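Local coordinates for protein EDTA monooxygenase (EDTA-degrading bacterium BNC1, PDB 5DQP) that probably acts as a flavin-dependent monooxygenase of the bacterial luciferase-like family, using reduced FMN and molecular oxygen in the bacterial degradation of EDTA, at residues I44-A52 and Q404-Y413; I76-P87 and I109-I120. All coordinates share one frame; numbering follows the deposited sequence.

Interaction 1: I44-A52 and Q404-Y413; sequences IARRGRIDA and QSRGVFPRSY
Arg49 and Tyr413 lie against each other at the end of helix 35-47, the aliphatic part of the arginine over one face of the phenol ring. Arg49 CD stands 4.0 Å from the centroid of the Tyr413 ring, a CH-pi contact, while guanidinium and ring planes are turned 47° apart. With chi2 at -50° the arginine chain bends, and two bonds hold its head: Arg49 NE gives a fairly straight one to Arg411 O at 2.9 Å, and Arg49 NH1 returns to Arg46 O at 3.0 Å. Arg411 O lies nearly in the guanidinium plane, whereas NE stands above the plane of the Arg411 carbonyl. Arg46 O accepts from both the backbone N and NH1 of Arg49, which approach opposite faces of its plane, so the side chain helps to close off the helix. Arg49, at positive phi, ends the helix in a Schellman motif.

The hydroxyl of Tyr413 reaches past this turn, and OH donates to Ile50 O at 2.6 Å; tyrosine suits the place by combining a flat face for Arg49 with a polar end for the buried backbone. Phe409 turns its edge to the same loop, Gly48 O lying 3.4 Å from Phe409 CE2 in the plane of the ring. A water joins Arg47 O to Gln404 NE2, whose other bond goes to Pro410 O.

Asp51 OD2 also meets the Phe409 edge, but its carboxylate is claimed by Arg5 and by Leu8 N. The turn leads from helix 35-47 into barrel strand 52-55; the segment leaving helix 390-405 crosses beside it, Phe409 resting on Leu8 of strand 7-11.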
loop_
_atom_site.group_PDB
_atom_site.type_symbol
_atom_site.label_atom_id
_atom_site.label_comp_id
_atom_site.label_asym_id
_atom_site.label_seq_id
_atom_site.Cartn_x
_atom_site.Cartn_y
_atom_site.Cartn_z
ATOM N N ILE A 44 -19.235 -4.710 7.343
ATOM C CA ILE A 44 -19.876 -5.035 8.614
ATOM C C ILE A 44 -19.477 -4.024 9.690
ATOM O O ILE A 44 -20.326 -3.518 10.430
ATOM C CB ILE A 44 -19.545 -6.480 9.031
ATOM C CG1 ILE A 44 -20.315 -7.471 8.146
ATOM C CG2 ILE A 44 -19.838 -6.711 10.531
ATOM C CD1 ILE A 44 -19.761 -8.904 8.243
ATOM N N ALA A 45 -18.183 -3.712 9.798
ATOM C CA ALA A 45 -17.761 -2.726 10.791
ATOM C C ALA A 45 -18.367 -1.356 10.493
ATOM O O ALA A 45 -18.759 -0.625 11.412
ATOM C CB ALA A 45 -16.228 -2.655 10.843
ATOM N N ARG A 46 -18.474 -0.997 9.213
ATOM C CA ARG A 46 -19.085 0.285 8.847
ATOM C C ARG A 46 -20.542 0.355 9.292
ATOM O O ARG A 46 -20.988 1.374 9.840
ATOM C CB ARG A 46 -18.983 0.494 7.338
ATOM C CG ARG A 46 -19.443 1.867 6.843
ATOM C CD ARG A 46 -19.627 1.811 5.319
ATOM N NE ARG A 46 -20.500 2.869 4.854
ATOM C CZ ARG A 46 -21.826 2.830 4.928
ATOM N NH1 ARG A 46 -22.440 1.775 5.458
ATOM N NH2 ARG A 46 -22.536 3.857 4.475
ATOM N N ARG A 47 -21.292 -0.729 9.077
ATOM C CA ARG A 47 -22.680 -0.799 9.540
ATOM C C ARG A 47 -22.782 -0.634 11.062
ATOM O O ARG A 47 -23.735 -0.016 11.552
ATOM C CB ARG A 47 -23.319 -2.117 9.089
ATOM C CG ARG A 47 -24.702 -2.380 9.705
ATOM C CD ARG A 47 -25.354 -3.642 9.134
ATOM N NE ARG A 47 -25.041 -4.852 9.906
ATOM C CZ ARG A 47 -24.355 -5.887 9.437
ATOM N NH1 ARG A 47 -23.908 -5.883 8.186
ATOM N NH2 ARG A 47 -24.126 -6.938 10.215
ATOM N N GLY A 48 -21.800 -1.125 11.816
ATOM C CA GLY A 48 -21.750 -0.886 13.246
ATOM C C GLY A 48 -21.224 0.462 13.682
ATOM O O GLY A 48 -21.201 0.739 14.890
ATOM N N ARG A 49 -20.817 1.322 12.741
ATOM C CA ARG A 49 -20.131 2.581 13.058
ATOM C C ARG A 49 -18.819 2.367 13.813
ATOM O O ARG A 49 -18.381 3.232 14.581
ATOM C CB ARG A 49 -21.025 3.525 13.865
ATOM C CG ARG A 49 -22.402 3.753 13.292
ATOM C CD ARG A 49 -22.368 4.129 11.813
ATOM N NE ARG A 49 -23.732 4.278 11.304
ATOM C CZ ARG A 49 -24.192 3.750 10.175
ATOM N NH1 ARG A 49 -23.411 3.011 9.392
ATOM N NH2 ARG A 49 -25.452 3.976 9.826
ATOM N N ILE A 50 -18.176 1.212 13.638
ATOM C CA ILE A 50 -16.840 1.057 14.195
ATOM C C ILE A 50 -15.988 2.218 13.708
ATOM O O ILE A 50 -16.133 2.677 12.570
ATOM C CB ILE A 50 -16.249 -0.309 13.804
ATOM C CG1 ILE A 50 -17.143 -1.446 14.322
ATOM C CG2 ILE A 50 -14.853 -0.480 14.376
ATOM C CD1 ILE A 50 -17.576 -1.345 15.790
ATOM N N ASP A 51 -15.114 2.738 14.581
ATOM C CA ASP A 51 -14.350 3.915 14.188
ATOM C C ASP A 51 -13.295 3.583 13.137
ATOM O O ASP A 51 -13.091 4.364 12.203
ATOM C CB ASP A 51 -13.719 4.571 15.408
ATOM C CG ASP A 51 -14.762 5.120 16.347
ATOM O OD1 ASP A 51 -15.452 6.088 15.951
ATOM O OD2 ASP A 51 -14.918 4.563 17.454
ATOM N N ALA A 52 -12.625 2.435 13.255
ATOM C CA ALA A 52 -11.618 2.069 12.259
ATOM C C ALA A 52 -11.385 0.564 12.290
ATOM O O ALA A 52 -11.591 -0.081 13.323
ATOM C CB ALA A 52 -10.290 2.804 12.506
ATOM N N GLN A 404 -25.060 1.306 21.846
ATOM C CA GLN A 404 -25.733 2.507 21.357
ATOM C C GLN A 404 -26.960 2.840 22.215
ATOM O O GLN A 404 -27.174 4.005 22.558
ATOM C CB GLN A 404 -26.110 2.350 19.881
ATOM C CG GLN A 404 -24.925 2.458 18.920
ATOM C CD GLN A 404 -25.187 1.741 17.611
ATOM O OE1 GLN A 404 -26.119 0.943 17.519
ATOM N NE2 GLN A 404 -24.344 1.991 16.594
ATOM N N SER A 405 -27.759 1.842 22.597
ATOM C CA SER A 405 -28.870 2.119 23.527
ATOM C C SER A 405 -28.359 2.700 24.827
ATOM O O SER A 405 -28.968 3.610 25.407
ATOM C CB SER A 405 -29.653 0.845 23.848
ATOM O OG SER A 405 -30.077 0.208 22.665
ATOM N N ARG A 406 -27.262 2.141 25.332
ATOM C CA ARG A 406 -26.688 2.628 26.568
ATOM C C ARG A 406 -26.232 4.080 26.474
ATOM O O ARG A 406 -25.938 4.681 27.509
ATOM C CB ARG A 406 -25.533 1.710 26.961
ATOM C CG ARG A 406 -25.996 0.273 27.224
ATOM C CD ARG A 406 -26.519 0.136 28.628
ATOM N NE ARG A 406 -27.582 -0.849 28.737
ATOM C CZ ARG A 406 -27.482 -1.979 29.418
ATOM N NH1 ARG A 406 -26.347 -2.271 30.070
ATOM N NH2 ARG A 406 -28.531 -2.801 29.448
ATOM N N GLY A 407 -26.170 4.662 25.278
ATOM C CA GLY A 407 -25.742 6.045 25.165
ATOM C C GLY A 407 -24.243 6.266 25.144
ATOM O O GLY A 407 -23.797 7.408 25.271
ATOM N N VAL A 408 -23.444 5.217 24.964
ATOM C CA VAL A 408 -21.991 5.327 25.061
ATOM C C VAL A 408 -21.298 5.140 23.722
ATOM O O VAL A 408 -20.058 5.207 23.672
ATOM C CB VAL A 408 -21.421 4.333 26.090
ATOM C CG1 VAL A 408 -22.166 4.471 27.387
ATOM C CG2 VAL A 408 -21.485 2.885 25.549
ATOM N N PHE A 409 -22.050 4.892 22.639
ATOM C CA PHE A 409 -21.492 4.634 21.318
ATOM C C PHE A 409 -22.378 5.209 20.219
ATOM O O PHE A 409 -23.595 5.019 20.250
ATOM C CB PHE A 409 -21.300 3.127 21.071
ATOM C CG PHE A 409 -20.375 2.865 19.948
ATOM C CD1 PHE A 409 -19.018 3.170 20.096
ATOM C CD2 PHE A 409 -20.849 2.430 18.709
ATOM C CE1 PHE A 409 -18.122 3.011 19.038
ATOM C CE2 PHE A 409 -19.945 2.264 17.630
ATOM C CZ PHE A 409 -18.597 2.557 17.802
ATOM N N PRO A 410 -21.806 5.857 19.208
ATOM C CA PRO A 410 -22.637 6.588 18.240
ATOM C C PRO A 410 -23.405 5.682 17.287
ATOM O O PRO A 410 -22.991 4.559 16.970
ATOM C CB PRO A 410 -21.617 7.439 17.469
ATOM C CG PRO A 410 -20.360 6.634 17.538
ATOM C CD PRO A 410 -20.377 5.914 18.867
ATOM N N ARG A 411 -24.522 6.215 16.790
ATOM C CA ARG A 411 -25.288 5.579 15.724
ATOM C C ARG A 411 -24.933 6.089 14.337
ATOM O O ARG A 411 -25.400 5.510 13.348
ATOM C CB ARG A 411 -26.788 5.783 15.937
ATOM C CG ARG A 411 -27.321 5.144 17.199
ATOM C CD ARG A 411 -28.814 5.419 17.374
ATOM N NE ARG A 411 -29.313 4.903 18.647
ATOM C CZ ARG A 411 -29.728 3.652 18.846
ATOM N NH1 ARG A 411 -29.706 2.764 17.851
ATOM N NH2 ARG A 411 -30.167 3.282 20.048
ATOM N N SER A 412 -24.120 7.137 14.231
ATOM C CA SER A 412 -23.847 7.753 12.940
ATOM C C SER A 412 -22.374 8.098 12.833
ATOM O O SER A 412 -21.677 8.268 13.839
ATOM C CB SER A 412 -24.686 9.029 12.735
ATOM O OG SER A 412 -26.059 8.706 12.639
ATOM N N TYR A 413 -21.898 8.212 11.592
ATOM C CA TYR A 413 -20.610 8.845 11.330
ATOM C C TYR A 413 -20.839 10.345 11.170
ATOM O O TYR A 413 -21.373 10.788 10.151
ATOM C CB TYR A 413 -19.945 8.259 10.089
ATOM C CG TYR A 413 -19.387 6.863 10.289
ATOM C CD1 TYR A 413 -18.355 6.611 11.201
ATOM C CD2 TYR A 413 -19.879 5.812 9.555
ATOM C CE1 TYR A 413 -17.834 5.311 11.370
ATOM C CE2 TYR A 413 -19.391 4.519 9.728
ATOM C CZ TYR A 413 -18.376 4.273 10.617
ATOM O OH TYR A 413 -17.923 2.974 10.716
HETATM O O HOH W 1 -24.965 0.973 13.922
#

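Interaction 2: I76-P87 and I109-I120; sequences IVLAAAITGRVP and IASVNLLSGGRI
Bends at chi2 (146°) and chi3 (70°) curl Arg119 back so that its guanidinium meets the end of helix 75-85, and Val112, with CG2 anti to its backbone N, sends that methyl to Ala80. The guanidinium is inserted between Thr83 CB over one face and Pro87 C over the other, with Val86 O at its edge. Arg119 NH2 points at Val86 O, though the modelled 2.4 Å is too short to be trusted in detail, and Arg119 NH1 makes a weak bond to Thr83 O at 3.3 Å. Arginine suits the site because its flat, many-handed head can serve several carbonyls near a helix end; NH2 also donates to Ile89 O.

Thr83 OG1 turns back to Ala79 O at 2.8 Å, an oxygen that already accepts from Thr83 N. The hydroxyl is thereby satisfied within its own helix, and Thr83 CG2 faces Ile120 CD1 at 4.0 Å. Toward the N-terminal ends of the segments the contacts are between apolar side chains: Val112 CG2 sits 3.8 Å from Ala80 CB, and Ile76 and Ile109 cross at about a right angle with their CD1 methyls touching. The axes of 76-85 and 109-115 run nearly parallel (9°), 10.1 Å apart; the small Ala80 lets Val112 CG2 come right up against its CA and CB.

Beyond Ser116, whose OG accepts from Arg119 N in an ST motif, Gly117 takes positive phi in a Schellman motif and the chain turns into strand 120-125. Helices 75-85 and 102-115 are neighbours on the outside of a TIM barrel, with Ala79 and Ile109 both on Val93 of strand 90-96. Helix 35-47 flanks the first helix through Ile82, and the second subunit packs on Val77, Ala80 and Leu115.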
loop_
_atom_site.group_PDB
_atom_site.type_symbol
_atom_site.label_atom_id
_atom_site.label_comp_id
_atom_site.label_asym_id
_atom_site.label_seq_id
_atom_site.Cartn_x
_atom_site.Cartn_y
_atom_site.Cartn_z
ATOM N N ILE A 76 -0.672 -1.495 3.924
ATOM C CA ILE A 76 -0.919 -0.215 3.254
ATOM C C ILE A 76 -1.701 -0.446 1.963
ATOM O O ILE A 76 -2.701 0.232 1.695
ATOM C CB ILE A 76 0.412 0.530 2.999
ATOM C CG1 ILE A 76 1.199 0.711 4.312
ATOM C CG2 ILE A 76 0.167 1.904 2.409
ATOM C CD1 ILE A 76 2.585 1.408 4.152
ATOM N N VAL A 77 -1.280 -1.439 1.163
ATOM C CA VAL A 77 -1.985 -1.803 -0.078
ATOM C C VAL A 77 -3.417 -2.252 0.215
ATOM O O VAL A 77 -4.380 -1.766 -0.398
ATOM C CB VAL A 77 -1.189 -2.896 -0.818
ATOM C CG1 VAL A 77 -2.006 -3.591 -1.901
ATOM C CG2 VAL A 77 0.107 -2.318 -1.366
ATOM N N LEU A 78 -3.582 -3.186 1.164
ATOM C CA LEU A 78 -4.925 -3.638 1.533
ATOM C C LEU A 78 -5.795 -2.468 2.005
ATOM O O LEU A 78 -6.944 -2.326 1.574
ATOM C CB LEU A 78 -4.836 -4.745 2.605
ATOM C CG LEU A 78 -6.073 -5.554 2.982
ATOM C CD1 LEU A 78 -6.858 -5.983 1.744
ATOM C CD2 LEU A 78 -5.702 -6.771 3.870
ATOM N N ALA A 79 -5.273 -1.610 2.888
ATOM C CA ALA A 79 -6.097 -0.500 3.366
ATOM C C ALA A 79 -6.480 0.466 2.234
ATOM O O ALA A 79 -7.565 1.065 2.260
ATOM C CB ALA A 79 -5.369 0.241 4.480
ATOM N N ALA A 80 -5.607 0.636 1.240
ATOM C CA ALA A 80 -5.957 1.463 0.083
ATOM C C ALA A 80 -7.098 0.853 -0.724
ATOM O O ALA A 80 -7.984 1.574 -1.194
ATOM C CB ALA A 80 -4.728 1.666 -0.811
ATOM N N ALA A 81 -7.076 -0.467 -0.933
ATOM C CA ALA A 81 -8.128 -1.106 -1.731
ATOM C C ALA A 81 -9.445 -1.124 -0.974
ATOM O O ALA A 81 -10.497 -0.788 -1.530
ATOM C CB ALA A 81 -7.721 -2.531 -2.114
ATOM N N ILE A 82 -9.402 -1.482 0.307
ATOM C CA ILE A 82 -10.607 -1.440 1.135
ATOM C C ILE A 82 -11.255 -0.058 1.092
ATOM O O ILE A 82 -12.450 0.077 0.803
ATOM C CB ILE A 82 -10.289 -1.828 2.590
ATOM C CG1 ILE A 82 -9.804 -3.282 2.681
ATOM C CG2 ILE A 82 -11.551 -1.601 3.450
ATOM C CD1 ILE A 82 -9.432 -3.733 4.166
ATOM N N THR A 83 -10.506 0.980 1.476
ATOM C CA THR A 83 -11.139 2.292 1.596
ATOM C C THR A 83 -11.433 2.921 0.244
ATOM O O THR A 83 -12.298 3.801 0.168
ATOM C CB THR A 83 -10.307 3.249 2.459
ATOM O OG1 THR A 83 -9.026 3.471 1.861
ATOM C CG2 THR A 83 -10.145 2.659 3.892
ATOM N N GLY A 84 -10.779 2.465 -0.827
ATOM C CA GLY A 84 -11.241 2.839 -2.153
ATOM C C GLY A 84 -12.683 2.442 -2.394
ATOM O O GLY A 84 -13.379 3.081 -3.181
ATOM N N ARG A 85 -13.154 1.404 -1.699
ATOM C CA ARG A 85 -14.452 0.780 -1.913
ATOM C C ARG A 85 -15.451 1.038 -0.792
ATOM O O ARG A 85 -16.639 1.226 -1.058
ATOM C CB ARG A 85 -14.278 -0.738 -2.082
ATOM C CG ARG A 85 -15.596 -1.519 -1.967
ATOM C CD ARG A 85 -16.179 -1.852 -3.334
ATOM N NE ARG A 85 -15.178 -2.549 -4.139
ATOM C CZ ARG A 85 -15.153 -3.858 -4.365
ATOM N NH1 ARG A 85 -14.183 -4.375 -5.107
ATOM N NH2 ARG A 85 -16.099 -4.647 -3.861
ATOM N N VAL A 86 -15.014 1.049 0.456
ATOM C CA VAL A 86 -15.889 1.199 1.615
ATOM C C VAL A 86 -15.703 2.609 2.173
ATOM O O VAL A 86 -14.598 2.951 2.602
ATOM C CB VAL A 86 -15.576 0.137 2.676
ATOM C CG1 VAL A 86 -16.571 0.207 3.825
ATOM C CG2 VAL A 86 -15.555 -1.273 2.026
ATOM N N PRO A 87 -16.740 3.443 2.198
ATOM C CA PRO A 87 -16.618 4.788 2.776
ATOM C C PRO A 87 -16.665 4.777 4.304
ATOM O O PRO A 87 -16.891 3.750 4.940
ATOM C CB PRO A 87 -17.829 5.520 2.201
ATOM C CG PRO A 87 -18.854 4.440 2.018
ATOM C CD PRO A 87 -18.078 3.197 1.628
ATOM N N ILE A 109 1.857 6.334 3.675
ATOM C CA ILE A 109 0.794 6.612 4.646
ATOM C C ILE A 109 0.080 7.924 4.306
ATOM O O ILE A 109 -1.144 8.030 4.432
ATOM C CB ILE A 109 1.354 6.643 6.081
ATOM C CG1 ILE A 109 2.055 5.321 6.427
ATOM C CG2 ILE A 109 0.246 7.024 7.107
ATOM C CD1 ILE A 109 1.150 4.115 6.441
ATOM N N ALA A 110 0.830 8.949 3.906
ATOM C CA ALA A 110 0.203 10.234 3.594
ATOM C C ALA A 110 -0.667 10.131 2.355
ATOM O O ALA A 110 -1.721 10.775 2.274
ATOM C CB ALA A 110 1.264 11.322 3.411
ATOM N N SER A 111 -0.255 9.314 1.384
ATOM C CA SER A 111 -1.071 9.114 0.197
ATOM C C SER A 111 -2.370 8.419 0.551
ATOM O O SER A 111 -3.436 8.807 0.069
ATOM C CB SER A 111 -0.331 8.281 -0.860
ATOM O OG SER A 111 0.897 8.852 -1.251
ATOM N N VAL A 112 -2.300 7.341 1.342
ATOM C CA VAL A 112 -3.514 6.583 1.549
ATOM C C VAL A 112 -4.454 7.383 2.426
ATOM O O VAL A 112 -5.683 7.320 2.260
ATOM C CB VAL A 112 -3.220 5.174 2.113
ATOM C CG1 VAL A 112 -2.787 5.228 3.586
ATOM C CG2 VAL A 112 -4.436 4.278 1.920
ATOM N N ASN A 113 -3.898 8.177 3.342
ATOM C CA ASN A 113 -4.726 9.029 4.187
ATOM C C ASN A 113 -5.484 10.043 3.344
ATOM O O ASN A 113 -6.720 10.141 3.415
ATOM C CB ASN A 113 -3.856 9.751 5.224
ATOM C CG ASN A 113 -4.685 10.428 6.303
ATOM O OD1 ASN A 113 -5.617 9.820 6.866
ATOM N ND2 ASN A 113 -4.361 11.673 6.603
ATOM N N LEU A 114 -4.740 10.805 2.537
ATOM C CA LEU A 114 -5.316 11.829 1.671
ATOM C C LEU A 114 -6.286 11.216 0.663
ATOM O O LEU A 114 -7.416 11.695 0.503
ATOM C CB LEU A 114 -4.185 12.586 0.970
ATOM C CG LEU A 114 -4.480 13.857 0.173
ATOM C CD1 LEU A 114 -5.182 14.863 1.038
ATOM C CD2 LEU A 114 -3.166 14.456 -0.331
ATOM N N LEU A 115 -5.887 10.118 0.015
ATOM C CA LEU A 115 -6.766 9.489 -0.962
ATOM C C LEU A 115 -8.058 8.993 -0.340
ATOM O O LEU A 115 -9.095 8.971 -1.019
ATOM C CB LEU A 115 -6.071 8.324 -1.654
ATOM C CG LEU A 115 -5.203 8.666 -2.849
ATOM C CD1 LEU A 115 -4.427 7.415 -3.182
ATOM C CD2 LEU A 115 -6.046 9.161 -4.063
ATOM N N SER A 116 -8.030 8.552 0.926
ATOM C CA SER A 116 -9.250 8.058 1.550
ATOM C C SER A 116 -10.101 9.169 2.153
ATOM O O SER A 116 -11.146 8.878 2.735
ATOM C CB SER A 116 -8.927 7.021 2.637
ATOM O OG SER A 116 -8.172 7.614 3.671
ATOM N N GLY A 117 -9.676 10.422 2.063
ATOM C CA GLY A 117 -10.397 11.469 2.754
ATOM C C GLY A 117 -9.999 11.657 4.200
ATOM O O GLY A 117 -10.759 12.261 4.964
ATOM N N GLY A 118 -8.820 11.185 4.602
ATOM C CA GLY A 118 -8.358 11.376 5.972
ATOM C C GLY A 118 -8.714 10.246 6.907
ATOM O O GLY A 118 -8.860 10.463 8.127
ATOM N N ARG A 119 -8.854 9.035 6.379
ATOM C CA ARG A 119 -9.348 7.917 7.156
ATOM C C ARG A 119 -8.275 6.932 7.634
ATOM O O ARG A 119 -8.636 5.942 8.259
ATOM C CB ARG A 119 -10.434 7.172 6.352
ATOM C CG ARG A 119 -11.751 7.974 6.225
ATOM C CD ARG A 119 -12.397 7.700 4.907
ATOM N NE ARG A 119 -12.874 6.364 4.960
ATOM C CZ ARG A 119 -13.042 5.550 3.936
ATOM N NH1 ARG A 119 -12.776 5.921 2.681
ATOM N NH2 ARG A 119 -13.490 4.339 4.216
ATOM N N ILE A 120 -6.979 7.158 7.389
ATOM C CA ILE A 120 -5.954 6.131 7.622
ATOM C C ILE A 120 -4.956 6.592 8.688
ATOM O O ILE A 120 -4.361 7.665 8.559
ATOM C CB ILE A 120 -5.201 5.771 6.322
ATOM C CG1 ILE A 120 -6.148 5.194 5.261
ATOM C CG2 ILE A 120 -4.044 4.800 6.606
ATOM C CD1 ILE A 120 -6.855 3.953 5.663
#

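Overall arrangement
Both contacts belong to the helical layer around the barrel but differ in burial. Interaction 2 is a buried packing of two adjacent helices, apolar along the helices, with an arginine and a threonine at their C-terminal ends and a dimer interface beside it. Interaction 1 is partly exposed: the chain beyond helix 390-405 is laid across the end of helix 35-47, and aromatic rings, main-chain carbonyls and a water carry it. In each, an arginine binds backbone oxygens near the end of a helix. The two meet where Arg46 CD packs on Pro87 O and Val86, so 44-52 and 76-87 are joined directly, although the centres of the two interactions are about 20 Å apart.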